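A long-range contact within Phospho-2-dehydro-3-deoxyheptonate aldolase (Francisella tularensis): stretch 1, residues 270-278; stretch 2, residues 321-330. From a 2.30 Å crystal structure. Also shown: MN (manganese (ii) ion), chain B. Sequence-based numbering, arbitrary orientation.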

# COMPACT_ATOMS: atom_id res chain seq x y z
N GLN A 270 20.12 10.11 -7.02
CA GLN A 270 19.23 10.73 -8.01
C GLN A 270 19.21 9.92 -9.31
O GLN A 270 19.20 10.48 -10.40
CB GLN A 270 19.60 12.21 -8.22
CG GLN A 270 19.35 13.07 -6.98
CD GLN A 270 20.01 14.44 -7.04
OE1 GLN A 270 21.23 14.55 -7.22
NE2 GLN A 270 19.21 15.48 -6.86
N LYS A 271 19.23 8.60 -9.17
CA LYS A 271 19.17 7.67 -10.31
C LYS A 271 20.49 7.58 -11.12
O LYS A 271 20.59 6.80 -12.08
CB LYS A 271 17.99 8.02 -11.25
CG LYS A 271 17.01 6.88 -11.50
CD LYS A 271 15.79 6.94 -10.55
CE LYS A 271 14.94 5.66 -10.57
NZ LYS A 271 15.26 4.74 -9.43
N ASP A 272 21.50 8.36 -10.73
CA ASP A 272 22.80 8.37 -11.40
C ASP A 272 23.67 7.29 -10.73
O ASP A 272 24.06 7.45 -9.58
CB ASP A 272 23.44 9.76 -11.27
CG ASP A 272 24.61 9.97 -12.23
OD1 ASP A 272 25.11 8.98 -12.80
OD2 ASP A 272 25.02 11.13 -12.40
N HIS A 273 23.94 6.20 -11.44
CA HIS A 273 24.75 5.11 -10.88
C HIS A 273 26.20 5.51 -10.51
O HIS A 273 26.80 4.93 -9.59
CB HIS A 273 24.74 3.87 -11.80
CG HIS A 273 25.43 4.07 -13.11
ND1 HIS A 273 24.89 4.81 -14.14
CD2 HIS A 273 26.62 3.60 -13.58
CE1 HIS A 273 25.71 4.80 -15.18
NE2 HIS A 273 26.77 4.08 -14.86
N SER A 274 26.73 6.51 -11.20
CA SER A 274 28.10 7.01 -10.96
C SER A 274 28.19 7.98 -9.77
O SER A 274 29.26 8.53 -9.51
CB SER A 274 28.62 7.72 -12.21
OG SER A 274 27.80 8.84 -12.52
N LYS A 275 27.06 8.21 -9.09
CA LYS A 275 27.02 9.02 -7.88
C LYS A 275 26.98 8.15 -6.62
O LYS A 275 27.20 8.66 -5.53
CB LYS A 275 25.79 9.95 -7.87
CG LYS A 275 25.84 11.09 -8.88
CD LYS A 275 26.72 12.25 -8.41
CE LYS A 275 25.91 13.39 -7.76
NZ LYS A 275 26.67 14.70 -7.79
N GLN A 276 26.70 6.85 -6.77
CA GLN A 276 26.57 5.95 -5.60
C GLN A 276 27.83 6.00 -4.75
O GLN A 276 27.75 6.12 -3.52
CB GLN A 276 26.31 4.50 -6.04
CG GLN A 276 24.89 4.24 -6.54
CD GLN A 276 24.60 2.75 -6.77
OE1 GLN A 276 24.45 1.99 -5.81
NE2 GLN A 276 24.51 2.34 -8.03
N ILE A 277 28.98 5.96 -5.42
CA ILE A 277 30.28 5.96 -4.76
C ILE A 277 30.56 7.26 -4.00
O ILE A 277 31.31 7.25 -3.04
CB ILE A 277 31.44 5.65 -5.76
CG1 ILE A 277 32.67 5.12 -5.01
CG2 ILE A 277 31.80 6.89 -6.60
CD1 ILE A 277 33.76 4.56 -5.93
N SER A 278 29.96 8.37 -4.43
CA SER A 278 30.22 9.63 -3.74
C SER A 278 29.27 9.79 -2.55
O SER A 278 29.66 10.34 -1.52
CB SER A 278 30.15 10.83 -4.71
OG SER A 278 28.82 11.20 -4.98
MN MN B . 16.20 0.05 -8.33
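Stretch 2, residues 321-330: TDKCVDFEET

The strongest direct link is a salt bridge between Lys 271 and Asp 322. Lys 271 NZ lies 3.1 Å from Asp 322 OD2, a weak hydrogen bond, and 3.3 Å from Asp 322 OD1. Asp 322 OD2 also binds the manganese ion at 2.3 Å, so this carboxylate serves the metal and the lysine together.

Two waters join the stretches. One donates to Lys 271 O (3.1 Å) and accepts from Lys 323 N (3.0 Å). The other donates to His 273 O (2.7 Å) and to Glu 329 OE2 (2.6 Å), and accepts from Ile 277 N (2.9 Å).

Stretch 2 runs extended from Asp 322 to Val 325, then enters a helix at Phe 327. Asp 326 caps that helix: its OD1 accepts from Glu 329 N at 3.0 Å. The stretches run in the same general direction, with His 273 CA 5.4 Å from Lys 323 CA and Ile 277 CA 8.3 Å from Glu 329 CA.

His 273 is central to the packing. Its ND1 is 3.4 Å from Lys 323 CB, and its CD2 is 3.6 Å from Cys 324 O. Val 325 CG1 approaches His 273 O at 3.1 Å and Gln 276 NE2 at 3.6 Å. Farther along, Ile 277 CB lies 3.7 Å from Glu 329 OE2.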

# COMPACT_ATOMS: atom_id res chain seq x y z
N THR A 321 16.46 -2.51 -15.71
CA THR A 321 15.72 -1.47 -14.99
C THR A 321 16.69 -0.33 -14.62
O THR A 321 17.26 0.31 -15.51
CB THR A 321 14.96 -2.06 -13.75
OG1 THR A 321 15.86 -2.80 -12.91
CG2 THR A 321 13.83 -2.96 -14.19
N ASP A 322 16.91 -0.08 -13.32
CA ASP A 322 17.73 1.07 -12.91
C ASP A 322 19.22 0.84 -13.21
O ASP A 322 19.68 -0.30 -13.33
CB ASP A 322 17.56 1.41 -11.41
CG ASP A 322 16.13 1.91 -11.06
OD1 ASP A 322 15.47 2.56 -11.91
OD2 ASP A 322 15.71 1.69 -9.91
N LYS A 323 19.96 1.93 -13.35
CA LYS A 323 21.38 1.88 -13.62
C LYS A 323 22.14 1.34 -12.41
O LYS A 323 21.92 1.78 -11.28
CB LYS A 323 21.90 3.26 -14.04
CG LYS A 323 21.37 3.72 -15.41
CD LYS A 323 21.65 5.21 -15.72
CE LYS A 323 21.18 5.57 -17.13
NZ LYS A 323 21.01 7.03 -17.35
N CYS A 324 23.02 0.37 -12.65
CA CYS A 324 23.84 -0.24 -11.61
C CYS A 324 25.31 0.03 -11.89
O CYS A 324 25.72 0.18 -13.04
CB CYS A 324 23.61 -1.75 -11.60
SG CYS A 324 21.90 -2.28 -11.24
N VAL A 325 26.11 0.07 -10.82
CA VAL A 325 27.57 0.07 -10.96
C VAL A 325 28.06 -1.34 -11.34
O VAL A 325 27.38 -2.33 -11.06
CB VAL A 325 28.30 0.57 -9.69
CG1 VAL A 325 27.83 1.97 -9.33
CG2 VAL A 325 28.07 -0.38 -8.50
N ASP A 326 29.20 -1.43 -12.01
CA ASP A 326 29.78 -2.75 -12.31
C ASP A 326 30.44 -3.35 -11.05
O ASP A 326 30.52 -2.69 -10.01
CB ASP A 326 30.71 -2.71 -13.55
CG ASP A 326 31.91 -1.78 -13.39
OD1 ASP A 326 32.56 -1.79 -12.32
OD2 ASP A 326 32.22 -1.05 -14.36
N PHE A 327 30.88 -4.60 -11.15
CA PHE A 327 31.44 -5.32 -10.00
C PHE A 327 32.78 -4.75 -9.53
O PHE A 327 33.05 -4.66 -8.34
CB PHE A 327 31.61 -6.80 -10.30
CG PHE A 327 31.83 -7.64 -9.07
CD1 PHE A 327 30.75 -8.00 -8.28
CD2 PHE A 327 33.10 -8.05 -8.71
CE1 PHE A 327 30.94 -8.77 -7.14
CE2 PHE A 327 33.30 -8.81 -7.57
CZ PHE A 327 32.22 -9.17 -6.79
N GLU A 328 33.63 -4.38 -10.49
CA GLU A 328 34.91 -3.75 -10.20
C GLU A 328 34.69 -2.57 -9.25
O GLU A 328 35.35 -2.48 -8.22
CB GLU A 328 35.57 -3.29 -11.50
CG GLU A 328 36.93 -2.62 -11.36
CD GLU A 328 37.53 -2.29 -12.72
OE1 GLU A 328 36.82 -2.47 -13.74
OE2 GLU A 328 38.70 -1.86 -12.78
N GLU A 329 33.73 -1.70 -9.59
CA GLU A 329 33.44 -0.54 -8.76
C GLU A 329 32.85 -0.96 -7.41
O GLU A 329 33.12 -0.33 -6.39
CB GLU A 329 32.50 0.44 -9.49
CG GLU A 329 32.51 1.86 -8.89
CD GLU A 329 31.70 2.90 -9.68
OE1 GLU A 329 31.40 2.69 -10.88
OE2 GLU A 329 31.38 3.96 -9.08
N THR A 330 32.06 -2.03 -7.42
CA THR A 330 31.50 -2.58 -6.19
C THR A 330 32.58 -3.05 -5.20
O THR A 330 32.44 -2.84 -4.00
CB THR A 330 30.53 -3.75 -6.47
OG1 THR A 330 29.55 -3.34 -7.43
CG2 THR A 330 29.82 -4.19 -5.19
O HOH W 1 18.79 4.67 -13.39
O HOH W 2 29.16 5.06 -8.20